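Local coordinates for putative Glycerophosphoryl diester phosphodiesterase (Silicibacter pomeroyi, PDB 3L12), which is a putative member of the glycerophosphoryl diester phosphodiesterase family, a TIM-barrel protein that holds a magnesium ion in this model, at residues 54-59 / 87-92; 148-153 / 165-170. One frame throughout, in Å; residues are numbered along the deposited sequence.

Interaction 1 closes along the chain before interaction 2 opens, and the two centres lie about 12 Å apart on the same side of the chain's centre. They share the barrel sheet: strand 48-55, which runs into 54-59, is the parallel neighbour of strand 145-150, which runs into 148-153. Direct contacts join them, among them a probable hydrogen bond from Gln88 NE2 to Asp153 OD2 (2.9 Å) and packing of Val54 CG2 on Lys151 CB (3.6 Å). Interaction 1 ties the end of one strand to a loop, and interaction 2 backs the next strand with helix 160-176. The magnesium ligands Glu50, Asp52 and Glu149 stand on these two strands.

Interaction 1. Residues 54-59 / 87-92; sequences VMTADG and RQVAEM
Strand 48-55 ends at Met55 and turns over through a type I beta turn from Thr56 to Gly59, whose first residue comes closest to the 3-10 segment 89-91, with the CA atoms of Thr56 and Ala90 4.5 Å apart. One hydrogen bond crosses the gap: Ala57 N donates to Met92 O at 2.8 Å, nearly straight at 165°, although the donor stands 38° above the carbonyl plane. The same oxygen also lies 3.4 Å from Thr56 CB, so it is packed against the turn as well as bonded to it. Ala57 CB points toward the 87-92 backbone and touches two carbonyl oxygens, those of Ala90 and Met92.

Within the turn, Thr56 OG1 sits in the crowded position between backbone N and carbonyl carbon (chi1 66°) and donates to Asp58 OD1 at 2.7 Å, from above the carboxylate plane. Asp58 OD1 also receives Tyr94 N, at the start of helix 94-98, so one carboxylate oxygen links the turn to the chain beyond Met92. In this TIM-barrel protein the turn leads strand 48-55 back into the antiparallel strand 61-63, and the 87-92 segment belongs to the long excursion that follows.

Nearer the strand the contact becomes apolar. Val54 CG1 and Val89 CG1, each anti to its own backbone N, meet at 3.7 Å as the two side chains cross obliquely. Val89 CG1 additionally rests on Met55 O, 3.5 Å away, and that carbonyl receives a CA-H...O contact from Ala90. Ile97 of helix 94-98 touches Thr56, Val89 and Met92.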
ATOM      1  N   VAL A  54      -7.144  11.360 -20.485  0.70  8.89           N
ATOM      2  CA  VAL A  54      -7.039  12.653 -21.146  0.70  9.18           C
ATOM      3  C   VAL A  54      -6.198  12.480 -22.435  0.70  8.56           C
ATOM      4  O   VAL A  54      -5.288  11.613 -22.503  0.70  9.03           O
ATOM      5  CB  VAL A  54      -6.356  13.637 -20.127  0.70 10.65           C
ATOM      6  CG1 VAL A  54      -6.027  14.942 -20.780  0.70 11.35           C
ATOM      7  CG2 VAL A  54      -7.217  13.794 -18.826  0.70 11.76           C
HETATM    8  N   MSE A  55      -6.484  13.272 -23.484  1.00  7.94           N
HETATM    9  CA  MSE A  55      -5.735  13.215 -24.724  1.00  7.49           C
HETATM   10  C   MSE A  55      -4.507  14.157 -24.786  1.00  8.04           C
HETATM   11  O   MSE A  55      -4.627  15.314 -24.413  1.00  9.03           O
HETATM   12  CB  MSE A  55      -6.629  13.605 -25.892  1.00  9.20           C
HETATM   13  CG  MSE A  55      -7.878  12.753 -26.113  1.00  9.05           C
HETATM   14 SE   MSE A  55      -7.409  10.897 -26.449  0.75 11.08          SE
HETATM   15  CE  MSE A  55      -6.541  10.951 -27.837  1.00 11.09           C
ATOM     16  N   THR A  56      -3.396  13.642 -25.289  1.00  8.23           N
ATOM     17  CA  THR A  56      -2.226  14.480 -25.564  1.00  8.20           C
ATOM     18  C   THR A  56      -2.400  15.185 -26.922  1.00  9.75           C
ATOM     19  O   THR A  56      -3.322  14.912 -27.705  1.00  8.28           O
ATOM     20  CB  THR A  56      -0.955  13.632 -25.627  1.00  9.38           C
ATOM     21  OG1 THR A  56      -1.039  12.759 -26.750  1.00  8.33           O
ATOM     22  CG2 THR A  56      -0.751  12.804 -24.308  1.00  9.31           C
ATOM     23  N   ALA A  57      -1.451  16.073 -27.237  1.00  9.83           N
ATOM     24  CA  ALA A  57      -1.467  16.783 -28.522  1.00 10.63           C
ATOM     25  C   ALA A  57      -1.362  15.831 -29.689  1.00  9.93           C
ATOM     26  O   ALA A  57      -1.943  16.077 -30.759  1.00 10.22           O
ATOM     27  CB  ALA A  57      -0.291  17.780 -28.591  1.00 10.35           C
ATOM     28  N   ASP A  58      -0.612  14.748 -29.496  1.00  9.88           N
ATOM     29  CA  ASP A  58      -0.404  13.770 -30.564  1.00 11.13           C
ATOM     30  C   ASP A  58      -1.401  12.624 -30.554  1.00 10.80           C
ATOM     31  O   ASP A  58      -1.155  11.588 -31.181  1.00 12.57           O
ATOM     32  CB  ASP A  58       1.067  13.293 -30.651  1.00 11.80           C
ATOM     33  CG  ASP A  58       1.656  12.760 -29.326  1.00 13.59           C
ATOM     34  OD1 ASP A  58       1.215  13.053 -28.171  1.00 10.34           O
ATOM     35  OD2 ASP A  58       2.688  12.061 -29.494  1.00 14.56           O
ATOM     36  N   GLY A  59      -2.518  12.824 -29.859  1.00 10.38           N
ATOM     37  CA  GLY A  59      -3.633  11.880 -29.888  1.00 10.61           C
ATOM     38  C   GLY A  59      -3.466  10.616 -29.080  1.00 10.12           C
ATOM     39  O   GLY A  59      -4.094   9.588 -29.398  1.00 11.54           O
ATOM     40  N   ARG A  87       0.560  23.266 -17.079  1.00  7.47           N
ATOM     41  CA  ARG A  87       0.677  22.943 -18.479  1.00  6.55           C
ATOM     42  C   ARG A  87      -0.500  22.131 -18.992  1.00  6.28           C
ATOM     43  O   ARG A  87      -0.927  21.150 -18.334  1.00  9.00           O
ATOM     44  CB  ARG A  87       1.937  22.140 -18.624  1.00  6.45           C
ATOM     45  CG  ARG A  87       3.201  22.886 -18.228  1.00  7.91           C
ATOM     46  CD  ARG A  87       4.445  21.959 -18.416  1.00  9.51           C
ATOM     47  NE  ARG A  87       5.569  22.515 -17.657  1.00 10.82           N
ATOM     48  CZ  ARG A  87       6.806  22.035 -17.651  1.00 10.88           C
ATOM     49  NH1 ARG A  87       7.169  21.027 -18.424  1.00 12.97           N
ATOM     50  NH2 ARG A  87       7.690  22.630 -16.874  1.00 11.55           N
ATOM     51  N   GLN A  88      -0.984  22.515 -20.167  1.00  6.85           N
ATOM     52  CA  GLN A  88      -2.166  21.915 -20.777  1.00  7.52           C
ATOM     53  C   GLN A  88      -1.756  20.641 -21.502  1.00  7.28           C
ATOM     54  O   GLN A  88      -0.963  20.655 -22.444  1.00  9.43           O
ATOM     55  CB  GLN A  88      -2.808  22.887 -21.737  1.00  9.17           C
ATOM     56  CG  GLN A  88      -4.118  22.433 -22.344  1.00 11.25           C
ATOM     57  CD  GLN A  88      -4.677  23.454 -23.363  1.00 12.88           C
ATOM     58  OE1 GLN A  88      -4.009  24.394 -23.758  1.00 15.12           O
ATOM     59  NE2 GLN A  88      -5.880  23.197 -23.839  1.00 16.52           N
ATOM     60  N   VAL A  89      -2.362  19.546 -21.091  1.00  7.62           N
ATOM     61  CA  VAL A  89      -1.980  18.239 -21.643  1.00  7.26           C
ATOM     62  C   VAL A  89      -2.201  18.138 -23.174  1.00  7.65           C
ATOM     63  O   VAL A  89      -1.378  17.559 -23.885  1.00  9.97           O
ATOM     64  CB  VAL A  89      -2.672  17.054 -20.863  1.00  8.51           C
ATOM     65  CG1 VAL A  89      -2.507  15.726 -21.605  1.00  8.09           C
ATOM     66  CG2 VAL A  89      -2.170  16.951 -19.395  1.00  7.54           C
ATOM     67  N   ALA A  90      -3.294  18.706 -23.661  1.00  9.93           N
ATOM     68  CA  ALA A  90      -3.664  18.685 -25.091  1.00  8.29           C
ATOM     69  C   ALA A  90      -2.651  19.430 -25.973  1.00 11.47           C
ATOM     70  O   ALA A  90      -2.686  19.311 -27.216  1.00 12.15           O
ATOM     71  CB  ALA A  90      -5.053  19.279 -25.283  1.00 11.04           C
ATOM     72  N   GLU A  91      -1.838  20.278 -25.343  1.00 10.84           N
ATOM     73  CA  GLU A  91      -0.779  21.015 -26.052  1.00 11.27           C
ATOM     74  C   GLU A  91       0.618  20.400 -25.928  1.00  9.77           C
ATOM     75  O   GLU A  91       1.572  20.999 -26.415  1.00  9.55           O
ATOM     76  CB  GLU A  91      -0.748  22.465 -25.561  1.00 13.69           C
ATOM     77  CG  GLU A  91      -1.987  23.283 -25.999  1.00 19.48           C
ATOM     78  CD  GLU A  91      -2.022  23.625 -27.498  1.00 23.56           C
ATOM     79  OE1 GLU A  91      -0.978  23.493 -28.202  1.00 27.60           O
ATOM     80  OE2 GLU A  91      -3.099  24.076 -28.010  1.00 27.69           O
HETATM   81  N   MSE A  92       0.735  19.260 -25.241  1.00  8.93           N
HETATM   82  CA  MSE A  92       1.990  18.529 -25.044  1.00  8.25           C
HETATM   83  C   MSE A  92       1.959  17.195 -25.751  1.00  9.21           C
HETATM   84  O   MSE A  92       0.921  16.505 -25.770  1.00  8.35           O
HETATM   85  CB  MSE A  92       2.221  18.235 -23.549  1.00  9.40           C
HETATM   86  CG  MSE A  92       2.184  19.444 -22.714  1.00  8.93           C
HETATM   87 SE   MSE A  92       2.354  19.034 -20.806  0.75 10.86          SE
HETATM   88  CE  MSE A  92       4.150  18.421 -20.879  1.00 12.98           C
TER

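Interaction 2. Residues 148-153 / 165-170; sequences LELKSD and EMVAAV. With MG (magnesium ion), chain C.
This is a buried, apolar strand-on-helix contact inside one beta-alpha-beta unit, where helix 160-176 covers strand 145-150 before the chain continues into strand 183-187. The short axes of 148-150 and 165-170 approach to 11.0 Å and run nearly antiparallel, at 158°, and no hydrogen bond crosses between the segments. Alternation along the strand sorts the side chains: Leu148 and Leu150 point toward the helix, whereas Glu149 between them takes part in the metal site.

Leu148 and Val170 reach toward each other tip to tip, with both leucine methyls on one valine methyl; CD2 of Leu148 is 3.9 Å from CG1 of Val170. Leu150, its CG anti to the carbonyl carbon, crosses Val167 at about a right angle and brings CD2 to 4.1 Å from Val167 CG2. Met166, a selenomethionine with CG anti to the backbone N and an extended chain, brings its CE methyl beside the Lys151 backbone, 3.7 Å from Lys151 O.

A strand followed by a helix on its outer face is the repeating beta-alpha unit of the TIM barrel, and here its Glu149 is a metal ligand. Glu149, anti at chi1 (-169°) and extended beyond CG, carries OE1 to 2.0 Å from the magnesium ion. Glu50 and Asp52 of strand 48-55 bind the same ion, as do two waters, each 2.1 Å from it. Bound to the cation, Glu149 is probably ionised, magnesium offsetting the repulsion expected from the other two carboxylates. Further along the chain, Ser152 OG is hydrogen-bonded to Asp189 OD2, while Met185 of strand 183-187 touches both Leu150 and Val170.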
ATOM      1  N   LEU A 148     -13.777   3.872 -16.268  1.00  8.17           N
ATOM      2  CA  LEU A 148     -12.874   4.680 -17.086  1.00  7.89           C
ATOM      3  C   LEU A 148     -13.467   6.066 -17.245  1.00  7.33           C
ATOM      4  O   LEU A 148     -14.457   6.296 -17.968  1.00  8.05           O
ATOM      5  CB  LEU A 148     -12.653   3.951 -18.407  1.00  8.67           C
ATOM      6  CG  LEU A 148     -11.619   4.490 -19.366  1.00  7.72           C
ATOM      7  CD1 LEU A 148     -11.349   3.403 -20.396  1.00 10.17           C
ATOM      8  CD2 LEU A 148     -12.004   5.845 -20.022  1.00  7.69           C
ATOM      9  N   GLU A 149     -12.883   7.006 -16.511  1.00  6.17           N
ATOM     10  CA  GLU A 149     -13.393   8.394 -16.510  1.00  6.42           C
ATOM     11  C   GLU A 149     -12.795   9.138 -17.712  1.00  7.35           C
ATOM     12  O   GLU A 149     -11.582   9.418 -17.744  1.00  7.96           O
ATOM     13  CB  GLU A 149     -13.106   9.146 -15.214  1.00  6.50           C
ATOM     14  CG  GLU A 149     -13.888  10.456 -15.180  1.00  7.41           C
ATOM     15  CD  GLU A 149     -13.642  11.375 -14.007  1.00  8.93           C
ATOM     16  OE1 GLU A 149     -13.211  10.937 -12.939  1.00  7.72           O
ATOM     17  OE2 GLU A 149     -13.979  12.601 -14.171  1.00 10.10           O
ATOM     18  N   LEU A 150     -13.641   9.468 -18.679  1.00  8.12           N
ATOM     19  CA  LEU A 150     -13.225  10.317 -19.786  1.00  9.50           C
ATOM     20  C   LEU A 150     -13.253  11.768 -19.296  1.00 10.66           C
ATOM     21  O   LEU A 150     -14.321  12.243 -18.890  1.00  9.67           O
ATOM     22  CB  LEU A 150     -14.160  10.152 -20.958  1.00 10.45           C
ATOM     23  CG  LEU A 150     -14.071   8.794 -21.692  1.00 10.68           C
ATOM     24  CD1 LEU A 150     -15.080   7.863 -21.076  1.00 11.89           C
ATOM     25  CD2 LEU A 150     -14.302   8.919 -23.180  1.00 13.80           C
ATOM     26  N   LYS A 151     -12.087  12.425 -19.319  1.00 12.83           N
ATOM     27  CA  LYS A 151     -11.885  13.813 -18.827  1.00 16.38           C
ATOM     28  C   LYS A 151     -11.655  14.662 -20.062  1.00 18.48           C
ATOM     29  O   LYS A 151     -10.571  14.681 -20.672  1.00 17.93           O
ATOM     30  CB  LYS A 151     -10.721  13.897 -17.827  1.00 19.88           C
ATOM     31  CG  LYS A 151     -10.553  15.247 -17.103  1.00 24.84           C
ATOM     32  CD  LYS A 151     -11.650  15.372 -16.043  1.00 26.39           C
ATOM     33  CE  LYS A 151     -11.366  16.402 -14.958  1.00 28.45           C
ATOM     34  NZ  LYS A 151     -11.929  17.716 -15.371  1.00 28.61           N
ATOM     35  N   SER A 152     -12.720  15.319 -20.485  1.00 19.44           N
ATOM     36  CA  SER A 152     -12.639  16.219 -21.631  1.00 20.29           C
ATOM     37  C   SER A 152     -11.993  17.561 -21.204  1.00 20.89           C
ATOM     38  O   SER A 152     -12.043  17.956 -20.024  1.00 23.09           O
ATOM     39  CB  SER A 152     -14.032  16.454 -22.171  1.00 21.29           C
ATOM     40  OG  SER A 152     -14.863  16.771 -21.084  1.00 21.83           O
ATOM     41  N   ASP A 153     -11.411  18.240 -22.174  1.00 20.33           N
ATOM     42  CA  ASP A 153     -10.751  19.531 -21.975  1.00 20.67           C
ATOM     43  C   ASP A 153     -11.746  20.525 -22.506  1.00 21.04           C
ATOM     44  O   ASP A 153     -12.155  20.415 -23.675  1.00 20.50           O
ATOM     45  CB  ASP A 153      -9.466  19.596 -22.781  1.00 21.49           C
ATOM     46  CG  ASP A 153      -8.706  20.928 -22.607  1.00 21.54           C
ATOM     47  OD1 ASP A 153      -9.338  21.961 -22.236  1.00 18.90           O
ATOM     48  OD2 ASP A 153      -7.457  20.910 -22.855  1.00 19.65           O
ATOM     49  N   GLU A 165     -13.272  12.023 -31.681  1.00 11.42           N
ATOM     50  CA  GLU A 165     -11.966  11.394 -31.848  1.00 11.81           C
ATOM     51  C   GLU A 165     -11.442  10.865 -30.512  1.00 10.01           C
ATOM     52  O   GLU A 165     -10.808   9.820 -30.459  1.00 10.39           O
ATOM     53  CB  GLU A 165     -10.962  12.355 -32.444  1.00 14.06           C
ATOM     54  CG  GLU A 165     -11.170  12.616 -33.947  1.00 17.76           C
ATOM     55  CD  GLU A 165     -10.380  13.820 -34.443  1.00 19.72           C
ATOM     56  OE1 GLU A 165      -9.482  14.282 -33.715  1.00 22.45           O
ATOM     57  OE2 GLU A 165     -10.671  14.297 -35.551  1.00 21.32           O
HETATM   58  N   MSE A 166     -11.682  11.602 -29.441  1.00  8.90           N
HETATM   59  CA  MSE A 166     -11.258  11.143 -28.092  1.00  9.88           C
HETATM   60  C   MSE A 166     -11.915   9.809 -27.789  1.00  9.22           C
HETATM   61  O   MSE A 166     -11.268   8.836 -27.408  1.00 11.13           O
HETATM   62  CB  MSE A 166     -11.624  12.154 -27.025  1.00 11.21           C
HETATM   63  CG  MSE A 166     -11.488  11.568 -25.608  1.00 12.66           C
HETATM   64 SE   MSE A 166     -11.576  12.894 -24.239  0.75 13.93          SE
HETATM   65  CE  MSE A 166     -10.645  11.821 -23.038  1.00 12.81           C
ATOM     66  N   VAL A 167     -13.236   9.776 -27.963  1.00  9.51           N
ATOM     67  CA  VAL A 167     -14.000   8.570 -27.711  1.00  7.22           C
ATOM     68  C   VAL A 167     -13.471   7.419 -28.570  1.00  7.57           C
ATOM     69  O   VAL A 167     -13.199   6.332 -28.062  1.00  9.47           O
ATOM     70  CB  VAL A 167     -15.522   8.808 -27.906  1.00  8.79           C
ATOM     71  CG1 VAL A 167     -16.305   7.444 -27.864  1.00 10.42           C
ATOM     72  CG2 VAL A 167     -16.057   9.741 -26.848  1.00  8.29           C
ATOM     73  N   ALA A 168     -13.220   7.673 -29.834  1.00  8.06           N
ATOM     74  CA  ALA A 168     -12.754   6.611 -30.730  1.00  7.85           C
ATOM     75  C   ALA A 168     -11.372   6.068 -30.331  1.00  8.17           C
ATOM     76  O   ALA A 168     -11.097   4.849 -30.462  1.00  7.74           O
ATOM     77  CB  ALA A 168     -12.745   7.106 -32.189  1.00  8.22           C
ATOM     78  N   ALA A 169     -10.507   6.979 -29.896  1.00  8.82           N
ATOM     79  CA  ALA A 169      -9.172   6.632 -29.469  1.00  8.40           C
ATOM     80  C   ALA A 169      -9.186   5.772 -28.189  1.00  8.54           C
ATOM     81  O   ALA A 169      -8.478   4.792 -28.103  1.00  9.60           O
ATOM     82  CB  ALA A 169      -8.327   7.935 -29.296  1.00  7.47           C
ATOM     83  N   VAL A 170      -9.999   6.169 -27.221  1.00  6.20           N
ATOM     84  CA  VAL A 170     -10.179   5.392 -26.004  1.00  7.05           C
ATOM     85  C   VAL A 170     -10.717   4.006 -26.360  1.00  6.25           C
ATOM     86  O   VAL A 170     -10.211   2.968 -25.917  1.00  8.30           O
ATOM     87  CB  VAL A 170     -11.086   6.148 -25.021  1.00  8.43           C
ATOM     88  CG1 VAL A 170     -11.533   5.255 -23.879  1.00  8.55           C
ATOM     89  CG2 VAL A 170     -10.350   7.387 -24.508  1.00  8.34           C
TER
HETATM   90 MG    MG C 313     -11.730  10.436 -11.753  1.00 11.99          MG
HETATM   91  O   HOH W   1     -11.295  12.483 -11.336  1.00  8.36           O
HETATM   92  O   HOH W   2     -10.054   9.889 -10.652  1.00  6.36           O